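PDB 6Y1W: putative tryptophan halogenase from Xanthomonas campestris pv. campestris, which probably uses reduced FAD to halogenate an aromatic substrate, as related flavin-dependent halogenases do. Local coordinates for residues V19-G24 against L43-V48; A27-A32 against F173-S178; Q184-R189 against L205-G210. One frame throughout, in Å; residues are numbered along the deposited sequence.

Contact 1 (V19-G24 against L43-V48)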
loop_
_atom_site.group_PDB
_atom_site.type_symbol
_atom_site.label_atom_id
_atom_site.label_comp_id
_atom_site.label_asym_id
_atom_site.label_seq_id
_atom_site.Cartn_x
_atom_site.Cartn_y
_atom_site.Cartn_z
ATOM N N VAL A 19 -10.414 -28.875 9.198
ATOM C CA VAL A 19 -9.166 -28.167 9.483
ATOM C C VAL A 19 -8.614 -28.689 10.795
ATOM O O VAL A 19 -9.324 -28.730 11.805
ATOM C CB VAL A 19 -9.365 -26.648 9.557
ATOM C CG1 VAL A 19 -8.025 -25.931 9.870
ATOM C CG2 VAL A 19 -9.957 -26.113 8.251
ATOM N N VAL A 20 -7.342 -29.078 10.782
ATOM C CA VAL A 20 -6.695 -29.614 11.971
ATOM C C VAL A 20 -5.566 -28.649 12.353
ATOM O O VAL A 20 -4.706 -28.343 11.520
ATOM C CB VAL A 20 -6.156 -31.030 11.730
ATOM C CG1 VAL A 20 -5.382 -31.487 12.943
ATOM C CG2 VAL A 20 -7.321 -31.976 11.428
ATOM N N ILE A 21 -5.588 -28.166 13.587
ATOM C CA ILE A 21 -4.587 -27.225 14.111
ATOM C C ILE A 21 -3.669 -28.011 15.036
ATOM O O ILE A 21 -4.113 -28.582 16.038
ATOM C CB ILE A 21 -5.268 -26.066 14.858
ATOM C CG1 ILE A 21 -6.159 -25.311 13.872
ATOM C CG2 ILE A 21 -4.219 -25.090 15.456
ATOM C CD1 ILE A 21 -7.091 -24.280 14.507
ATOM N N ALA A 22 -2.397 -28.088 14.698
ATOM C CA ALA A 22 -1.422 -28.824 15.509
ATOM C C ALA A 22 -0.719 -27.840 16.424
ATOM O O ALA A 22 0.009 -26.973 15.944
ATOM C CB ALA A 22 -0.414 -29.556 14.620
ATOM N N GLY A 23 -0.979 -27.943 17.726
ATOM C CA GLY A 23 -0.403 -27.024 18.687
ATOM C C GLY A 23 -1.409 -26.012 19.204
ATOM O O GLY A 23 -2.308 -25.565 18.487
ATOM N N GLY A 24 -1.229 -25.622 20.466
ATOM C CA GLY A 24 -2.092 -24.661 21.114
ATOM C C GLY A 24 -1.356 -23.353 21.274
ATOM O O GLY A 24 -0.791 -22.831 20.306
ATOM N N LEU A 43 -17.043 -25.647 8.713
ATOM C CA LEU A 43 -15.856 -26.472 8.847
ATOM C C LEU A 43 -15.903 -27.265 10.136
ATOM O O LEU A 43 -16.433 -26.801 11.147
ATOM C CB LEU A 43 -14.579 -25.604 8.865
ATOM C CG LEU A 43 -14.317 -24.706 7.666
ATOM C CD1 LEU A 43 -13.084 -23.892 8.032
ATOM C CD2 LEU A 43 -14.040 -25.533 6.445
ATOM N N GLN A 44 -15.319 -28.446 10.107
ATOM C CA GLN A 44 -14.994 -29.161 11.332
ATOM C C GLN A 44 -13.575 -28.766 11.710
ATOM O O GLN A 44 -12.643 -29.019 10.943
ATOM C CB GLN A 44 -15.098 -30.673 11.145
ATOM C CG GLN A 44 -14.738 -31.449 12.425
ATOM C CD GLN A 44 -14.794 -32.953 12.244
ATOM O OE1 GLN A 44 -15.157 -33.454 11.171
ATOM N NE2 GLN A 44 -14.439 -33.688 13.300
ATOM N N ILE A 45 -13.426 -28.126 12.862
ATOM C CA ILE A 45 -12.132 -27.608 13.290
ATOM C C ILE A 45 -11.710 -28.345 14.541
ATOM O O ILE A 45 -12.433 -28.323 15.548
ATOM C CB ILE A 45 -12.183 -26.101 13.551
ATOM C CG1 ILE A 45 -12.726 -25.385 12.328
ATOM C CG2 ILE A 45 -10.765 -25.576 13.937
ATOM C CD1 ILE A 45 -13.248 -23.965 12.591
ATOM N N THR A 46 -10.527 -28.961 14.489
ATOM C CA THR A 46 -9.963 -29.709 15.603
ATOM C C THR A 46 -8.604 -29.141 15.957
ATOM O O THR A 46 -7.787 -28.908 15.064
ATOM C CB THR A 46 -9.820 -31.172 15.216
ATOM O OG1 THR A 46 -11.121 -31.677 14.823
ATOM C CG2 THR A 46 -9.188 -31.982 16.352
ATOM N N LEU A 47 -8.348 -28.938 17.257
ATOM C CA LEU A 47 -7.035 -28.491 17.729
ATOM C C LEU A 47 -6.465 -29.556 18.655
ATOM O O LEU A 47 -7.150 -30.008 19.583
ATOM C CB LEU A 47 -7.124 -27.135 18.460
ATOM C CG LEU A 47 -5.766 -26.493 18.819
ATOM C CD1 LEU A 47 -5.951 -24.984 18.891
ATOM C CD2 LEU A 47 -5.188 -27.030 20.156
ATOM N N VAL A 48 -5.229 -29.973 18.369
ATOM C CA VAL A 48 -4.499 -30.972 19.149
ATOM C C VAL A 48 -3.403 -30.257 19.927
ATOM O O VAL A 48 -2.564 -29.573 19.339
ATOM C CB VAL A 48 -3.880 -32.047 18.248
ATOM C CG1 VAL A 48 -3.094 -33.084 19.089
ATOM C CG2 VAL A 48 -4.977 -32.700 17.380
#
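Ile21 and Leu47 face each other across two parallel strands, and their side chains meet on the sheet face they share with Val19 and Ile45. Ile21 splits its branches between two partners. Ile21 CG2, anti to the backbone N, lies 3.8 Å from Leu47 CD1. Ile21 CG1 stands beside the backbone N (chi1 -62°), and Ile21 CD1 beyond it comes to 3.9 Å from Ile45 CG2. Leu47 CG, anti to its own N (chi1 -172°), is 3.6 Å from Gly23 O. Both Leu47 methyls also border that carbonyl oxygen, which is buried and has no polar partner in the model. Toward the strand start, Val19 CG2 touches Leu43 CD1 at 3.8 Å. Five backbone hydrogen bonds zip the pair, ending with Gly23 N to Val48 O at 2.8 Å, where the chain enters the glycine-rich turn. This is the first beta-alpha-beta unit of a Rossmann-type fold, consistent with FAD binding. Helix 25-39 packs on the Ile21 face through Leu35 and Trp29; on the other face Ile213 of strand 212-214 touches Val20, Thr46 and Val48. Strands 217-220 and 184-195 flank the pair within the sheet.

Contact 2 (A27-A32 against F173-S178)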
loop_
_atom_site.group_PDB
_atom_site.type_symbol
_atom_site.label_atom_id
_atom_site.label_comp_id
_atom_site.label_asym_id
_atom_site.label_seq_id
_atom_site.Cartn_x
_atom_site.Cartn_y
_atom_site.Cartn_z
ATOM N N ALA A 27 -0.482 -19.163 19.118
ATOM C CA ALA A 27 -0.663 -19.353 17.675
ATOM C C ALA A 27 -1.874 -20.219 17.385
ATOM O O ALA A 27 -2.700 -19.890 16.524
ATOM C CB ALA A 27 0.592 -19.970 17.052
ATOM N N GLY A 28 -1.975 -21.344 18.082
ATOM C CA GLY A 28 -3.041 -22.291 17.788
ATOM C C GLY A 28 -4.404 -21.722 18.136
ATOM O O GLY A 28 -5.367 -21.869 17.351
ATOM N N TRP A 29 -4.507 -21.068 19.304
ATOM C CA TRP A 29 -5.836 -20.610 19.708
ATOM C C TRP A 29 -6.209 -19.299 19.041
ATOM O O TRP A 29 -7.401 -19.027 18.871
ATOM C CB TRP A 29 -5.947 -20.536 21.247
ATOM C CG TRP A 29 -6.012 -21.930 21.858
ATOM C CD1 TRP A 29 -5.056 -22.539 22.622
ATOM C CD2 TRP A 29 -7.067 -22.892 21.698
ATOM N NE1 TRP A 29 -5.468 -23.805 22.966
ATOM C CE2 TRP A 29 -6.691 -24.049 22.397
ATOM C CE3 TRP A 29 -8.289 -22.875 21.027
ATOM C CZ2 TRP A 29 -7.497 -25.196 22.445
ATOM C CZ3 TRP A 29 -9.084 -23.996 21.068
ATOM C CH2 TRP A 29 -8.683 -25.153 21.772
ATOM N N MET A 30 -5.251 -18.454 18.647
ATOM C CA MET A 30 -5.628 -17.334 17.787
ATOM C C MET A 30 -6.171 -17.850 16.458
ATOM O O MET A 30 -7.137 -17.299 15.920
ATOM C CB MET A 30 -4.443 -16.389 17.538
ATOM C CG MET A 30 -4.084 -15.469 18.658
ATOM S SD MET A 30 -2.608 -14.440 18.365
ATOM C CE MET A 30 -3.234 -13.334 17.095
ATOM N N ALA A 31 -5.555 -18.892 15.904
ATOM C CA ALA A 31 -6.036 -19.439 14.634
ATOM C C ALA A 31 -7.405 -20.078 14.810
ATOM O O ALA A 31 -8.317 -19.866 13.998
ATOM C CB ALA A 31 -5.025 -20.466 14.105
ATOM N N ALA A 32 -7.563 -20.874 15.873
ATOM C CA ALA A 32 -8.847 -21.516 16.120
ATOM C C ALA A 32 -9.935 -20.483 16.312
ATOM O O ALA A 32 -11.066 -20.677 15.864
ATOM C CB ALA A 32 -8.771 -22.404 17.360
ATOM N N PHE A 173 -8.192 -17.499 27.140
ATOM C CA PHE A 173 -9.355 -16.702 26.754
ATOM C C PHE A 173 -9.797 -17.059 25.341
ATOM O O PHE A 173 -10.990 -17.276 25.085
ATOM C CB PHE A 173 -8.999 -15.209 26.889
ATOM C CG PHE A 173 -10.064 -14.271 26.436
ATOM C CD1 PHE A 173 -11.026 -13.794 27.337
ATOM C CD2 PHE A 173 -10.075 -13.790 25.150
ATOM C CE1 PHE A 173 -12.005 -12.876 26.903
ATOM C CE2 PHE A 173 -11.070 -12.892 24.714
ATOM C CZ PHE A 173 -12.015 -12.436 25.593
ATOM N N LEU A 174 -8.841 -17.203 24.428
ATOM C CA LEU A 174 -9.198 -17.564 23.060
ATOM C C LEU A 174 -9.678 -18.991 22.950
ATOM O O LEU A 174 -10.465 -19.301 22.043
ATOM C CB LEU A 174 -8.015 -17.360 22.121
ATOM C CG LEU A 174 -7.550 -15.909 21.993
ATOM C CD1 LEU A 174 -6.162 -15.891 21.349
ATOM C CD2 LEU A 174 -8.538 -15.084 21.167
ATOM N N ARG A 175 -9.184 -19.879 23.820
ATOM C CA ARG A 175 -9.686 -21.246 23.815
ATOM C C ARG A 175 -11.164 -21.263 24.177
ATOM O O ARG A 175 -11.964 -21.970 23.547
ATOM C CB ARG A 175 -8.916 -22.107 24.816
ATOM C CG ARG A 175 -9.573 -23.483 24.996
ATOM C CD ARG A 175 -8.666 -24.399 25.853
ATOM N NE ARG A 175 -9.480 -25.470 26.410
ATOM C CZ ARG A 175 -9.044 -26.298 27.361
ATOM N NH1 ARG A 175 -7.811 -26.199 27.822
ATOM N NH2 ARG A 175 -9.860 -27.250 27.837
ATOM N N ARG A 176 -11.530 -20.508 25.213
ATOM C CA ARG A 176 -12.936 -20.412 25.617
ATOM C C ARG A 176 -13.788 -19.866 24.480
ATOM O O ARG A 176 -14.849 -20.412 24.146
ATOM C CB ARG A 176 -13.065 -19.502 26.834
ATOM C CG ARG A 176 -12.565 -20.089 28.127
ATOM C CD ARG A 176 -12.840 -19.133 29.311
ATOM N NE ARG A 176 -11.699 -19.065 30.225
ATOM C CZ ARG A 176 -11.341 -20.058 31.037
ATOM N NH1 ARG A 176 -12.032 -21.193 31.048
ATOM N NH2 ARG A 176 -10.288 -19.922 31.839
ATOM N N PHE A 177 -13.327 -18.783 23.873
ATOM C CA PHE A 177 -14.006 -18.221 22.697
ATOM C C PHE A 177 -14.195 -19.259 21.585
ATOM O O PHE A 177 -15.280 -19.375 20.992
ATOM C CB PHE A 177 -13.166 -17.020 22.246
ATOM C CG PHE A 177 -13.675 -16.272 21.017
ATOM C CD1 PHE A 177 -13.344 -16.721 19.725
ATOM C CD2 PHE A 177 -14.408 -15.099 21.124
ATOM C CE1 PHE A 177 -13.744 -16.027 18.585
ATOM C CE2 PHE A 177 -14.828 -14.398 19.956
ATOM C CZ PHE A 177 -14.496 -14.862 18.698
ATOM N N SER A 178 -13.130 -19.993 21.273
ATOM C CA SER A 178 -13.126 -20.963 20.179
ATOM C C SER A 178 -14.056 -22.142 20.445
ATOM O O SER A 178 -14.756 -22.601 19.538
ATOM C CB SER A 178 -11.703 -21.490 19.965
ATOM O OG SER A 178 -10.797 -20.435 19.606
#
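Trp29 and Arg175 form the centre of this helix-helix contact, with the aliphatic part of the arginine laid over one face of the indole. Arg175 CG sits 3.7 Å from the centroid of the Trp29 six-membered ring and 12° off its normal, a CH-pi contact. CG is anti to the backbone N (chi1 171°), and the chain stays extended from there, bringing Arg175 CD to 3.7 Å from Trp29 CZ2; the guanidinium plane ends nearly parallel to the indole. Closer to the helix, Arg175 CA lies 3.5 Å from Trp29 CE3, while Ser178 OG approaches the ring edge. Away from the indole, Leu174 CD1 presses on Met30 CG at 3.4 Å, tighter than ordinary van der Waals contact. Ser178 OG also packs against Ala32 CB at 3.6 Å, but its hydrogen bond stays within its own helix: it donates to Leu174 O at 2.7 Å. That oxygen also accepts from Ser178 N, the two donors coming from opposite faces of the carbonyl plane.

In the next shell, Glu49 accepts a hydrogen bond from Trp29 NE1 and Glu179 forms a salt bridge with Arg175 NE. The helix segments run 32° apart, axes 8.5 Å from each other. Helix 25-39 follows the glycine-rich turn of a Rossmann-type unit: Gly28 fits the GxGxxG pattern and Ala27 is a predicted FAD-site residue. Behind it, Met30 meets Ile351, Ile354 and Ile358 of helix 350-363; beyond helix 167-180, Phe173 packs on helix 77-83.

Contact 3 (Q184-R189 against L205-G210). With BU9 (Meso-2,3-Butanediol), chain M.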
loop_
_atom_site.group_PDB
_atom_site.type_symbol
_atom_site.label_atom_id
_atom_site.label_comp_id
_atom_site.label_asym_id
_atom_site.label_seq_id
_atom_site.Cartn_x
_atom_site.Cartn_y
_atom_site.Cartn_z
ATOM N N GLN A 184 -13.224 -28.462 18.354
ATOM C CA GLN A 184 -13.041 -29.677 19.127
ATOM C C GLN A 184 -11.592 -29.731 19.594
ATOM O O GLN A 184 -10.687 -29.775 18.759
ATOM C CB GLN A 184 -13.355 -30.904 18.270
ATOM C CG GLN A 184 -13.045 -32.219 18.990
ATOM C CD GLN A 184 -13.315 -33.457 18.136
ATOM O OE1 GLN A 184 -13.309 -34.578 18.647
ATOM N NE2 GLN A 184 -13.542 -33.259 16.831
ATOM N N ARG A 185 -11.372 -29.745 20.909
ATOM C CA ARG A 185 -10.023 -29.828 21.458
ATOM C C ARG A 185 -9.709 -31.285 21.777
ATOM O O ARG A 185 -10.538 -31.981 22.373
ATOM C CB ARG A 185 -9.882 -28.968 22.711
ATOM C CG ARG A 185 -8.485 -29.008 23.301
ATOM C CD ARG A 185 -8.443 -28.204 24.585
ATOM N NE ARG A 185 -7.129 -28.222 25.217
ATOM C CZ ARG A 185 -6.767 -29.010 26.225
ATOM N NH1 ARG A 185 -7.622 -29.900 26.736
ATOM N NH2 ARG A 185 -5.538 -28.916 26.715
ATOM N N ILE A 186 -8.548 -31.760 21.324
ATOM C CA ILE A 186 -8.057 -33.099 21.653
ATOM C C ILE A 186 -6.723 -32.931 22.379
ATOM O O ILE A 186 -5.789 -32.325 21.839
ATOM C CB ILE A 186 -7.899 -33.981 20.402
ATOM C CG1 ILE A 186 -9.228 -34.098 19.640
ATOM C CG2 ILE A 186 -7.353 -35.371 20.773
ATOM C CD1 ILE A 186 -9.156 -34.981 18.414
ATOM N N GLU A 187 -6.652 -33.400 23.631
ATOM C CA GLU A 187 -5.433 -33.287 24.424
ATOM C C GLU A 187 -4.536 -34.473 24.103
ATOM O O GLU A 187 -5.013 -35.612 24.012
ATOM C CB GLU A 187 -5.730 -33.252 25.924
ATOM C CG GLU A 187 -4.539 -32.797 26.798
ATOM C CD GLU A 187 -3.457 -33.865 26.984
ATOM O OE1 GLU A 187 -3.798 -35.070 26.994
ATOM O OE2 GLU A 187 -2.260 -33.498 27.126
ATOM N N GLY A 188 -3.267 -34.211 23.858
ATOM C CA GLY A 188 -2.368 -35.317 23.610
ATOM C C GLY A 188 -1.133 -34.902 22.847
ATOM O O GLY A 188 -0.937 -33.737 22.497
ATOM N N ARG A 189 -0.318 -35.906 22.560
ATOM C CA ARG A 189 0.926 -35.684 21.848
ATOM C C ARG A 189 0.900 -36.406 20.516
ATOM O O ARG A 189 0.561 -37.592 20.433
ATOM C CB ARG A 189 2.128 -36.157 22.678
ATOM C CG ARG A 189 2.270 -35.384 23.968
ATOM C CD ARG A 189 3.232 -36.042 24.941
ATOM N NE ARG A 189 4.595 -35.514 24.842
ATOM C CZ ARG A 189 4.939 -34.234 24.984
ATOM N NH1 ARG A 189 4.028 -33.306 25.245
ATOM N NH2 ARG A 189 6.213 -33.878 24.874
ATOM N N LEU A 205 -2.973 -36.813 11.553
ATOM C CA LEU A 205 -2.062 -36.912 12.680
ATOM C C LEU A 205 -2.406 -38.174 13.457
ATOM O O LEU A 205 -3.567 -38.608 13.485
ATOM C CB LEU A 205 -2.156 -35.707 13.617
ATOM C CG LEU A 205 -2.130 -34.333 12.944
ATOM C CD1 LEU A 205 -2.365 -33.285 14.018
ATOM C CD2 LEU A 205 -0.812 -34.068 12.192
ATOM N N VAL A 206 -1.380 -38.802 14.026
ATOM C CA VAL A 206 -1.574 -39.958 14.891
ATOM C C VAL A 206 -0.999 -39.634 16.259
ATOM O O VAL A 206 0.197 -39.329 16.373
ATOM C CB VAL A 206 -0.942 -41.231 14.311
ATOM C CG1 VAL A 206 -1.268 -42.401 15.235
ATOM C CG2 VAL A 206 -1.483 -41.498 12.904
ATOM N N LEU A 207 -1.847 -39.681 17.291
ATOM C CA LEU A 207 -1.417 -39.360 18.644
ATOM C C LEU A 207 -0.712 -40.548 19.293
ATOM O O LEU A 207 -0.733 -41.676 18.790
ATOM C CB LEU A 207 -2.602 -38.935 19.519
ATOM C CG LEU A 207 -3.452 -37.779 18.968
ATOM C CD1 LEU A 207 -4.481 -37.320 19.987
ATOM C CD2 LEU A 207 -2.578 -36.610 18.535
ATOM N N ASP A 208 -0.120 -40.288 20.463
ATOM C CA ASP A 208 0.624 -41.342 21.141
ATOM C C ASP A 208 -0.267 -42.496 21.583
ATOM O O ASP A 208 0.238 -43.602 21.787
ATOM C CB ASP A 208 1.332 -40.776 22.375
ATOM C CG ASP A 208 2.601 -40.026 22.034
ATOM O OD1 ASP A 208 3.071 -40.125 20.873
ATOM O OD2 ASP A 208 3.130 -39.340 22.939
ATOM N N ASP A 209 -1.582 -42.299 21.647
ATOM C CA ASP A 209 -2.508 -43.357 22.024
ATOM C C ASP A 209 -3.145 -44.021 20.818
ATOM O O ASP A 209 -4.082 -44.809 20.977
ATOM C CB ASP A 209 -3.590 -42.807 22.960
ATOM C CG ASP A 209 -4.445 -41.719 22.307
ATOM O OD1 ASP A 209 -4.371 -41.547 21.068
ATOM O OD2 ASP A 209 -5.185 -41.022 23.038
ATOM N N GLY A 210 -2.685 -43.696 19.613
ATOM C CA GLY A 210 -3.234 -44.296 18.423
ATOM C C GLY A 210 -4.370 -43.534 17.788
ATOM O O GLY A 210 -4.847 -43.946 16.722
HETATM C C03 BU9 M . 3.697 -30.871 20.241
HETATM C C04 BU9 M . 2.618 -31.874 20.674
HETATM O O06 BU9 M . 2.601 -32.933 19.752
HETATM C C05 BU9 M . 1.234 -31.210 20.756
HETATM C C01 BU9 M . 1.286 -29.969 21.656
HETATM O O6 BU9 M . 0.771 -30.835 19.475
HETATM O O HOH W 1 -4.199 -38.115 24.043
HETATM O O HOH W 2 -1.453 -38.835 22.958
#
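The beta hairpin of strands 184-195 and 202-207 brings Ile186 and Arg189 against Leu207 and Asp208, next to the meso-2,3-butanediol pocket, to which Gly188 and Arg189 belong. The one direct hydrogen bond runs from Asp208 N to Arg189 O at 2.8 Å. The nitrogen lies almost in line with the carbonyl, yet the bond is bent at the hydrogen (135°). The Asp208 carboxylate lies alongside the arginine chain, with Asp208 OD2 3.3 Å from Arg189 CB. The two side chains point the same way, but their charged ends do not pair: Arg189 NE stays 4.5 Å from Asp208 OD2. A bend at chi3 (94°) turns NE off the line of the chain, and NH1 beyond it bonds to Ser50 OG, with a weak, long ion pair to Glu52. Deeper in, Leu207 CD1 meets Ile186 CG2 at 3.6 Å, and Ile213 of strand 212-214 touches both residues.

Leu207 to Gly210 form a type I turn, closed by Gly210 N to Leu207 O. Water 1 ties this turn to the opposite strand, donating to Glu187 O at 2.6 Å and to Asp209 OD2 at 3.2 Å. Water 2 accepts from Arg189 N and, weakly, from Asp208 N. Gly188, with a phi of 158° that suits glycine, passes the diol, and Gly188 O lies 3.8 Å from C05 of the butanediol.

Between these two segments one direct backbone bond and two waters make the polar link. The nearby Asp208 carboxylate may favour the charged form of Arg189 through space without a salt bridge, while the bond to Ser50 probably fixes the direction of the guanidinium.

Overall arrangement
Contacts 1 and 3 lie in one sheet, their centres 11 Å apart, joined where strand 44-49 pairs with strand 184-195: Leu47 N and O probably bond to Gln184 O and Ile186 N. Contact 2 packs on the sheet through helix 25-39, its centre 10 Å from that of contact 1, with Leu47 CD1 3.7 Å from Trp29 CD2. Contacts 2 and 3 are more distant, about 18 Å between centres, but Trp29 CZ2 reaches Arg185 CD at 3.8 Å. The Glu49 carboxylate that accepts from Trp29 also forms a salt bridge with Arg185. Contacts 1 and 3 both line the butanediol pocket, through Gly23 and Val48 and through Gly188 and Arg189, beside predicted FAD-site residues Gly24 to Ala27, where the turn enters helix 25-39.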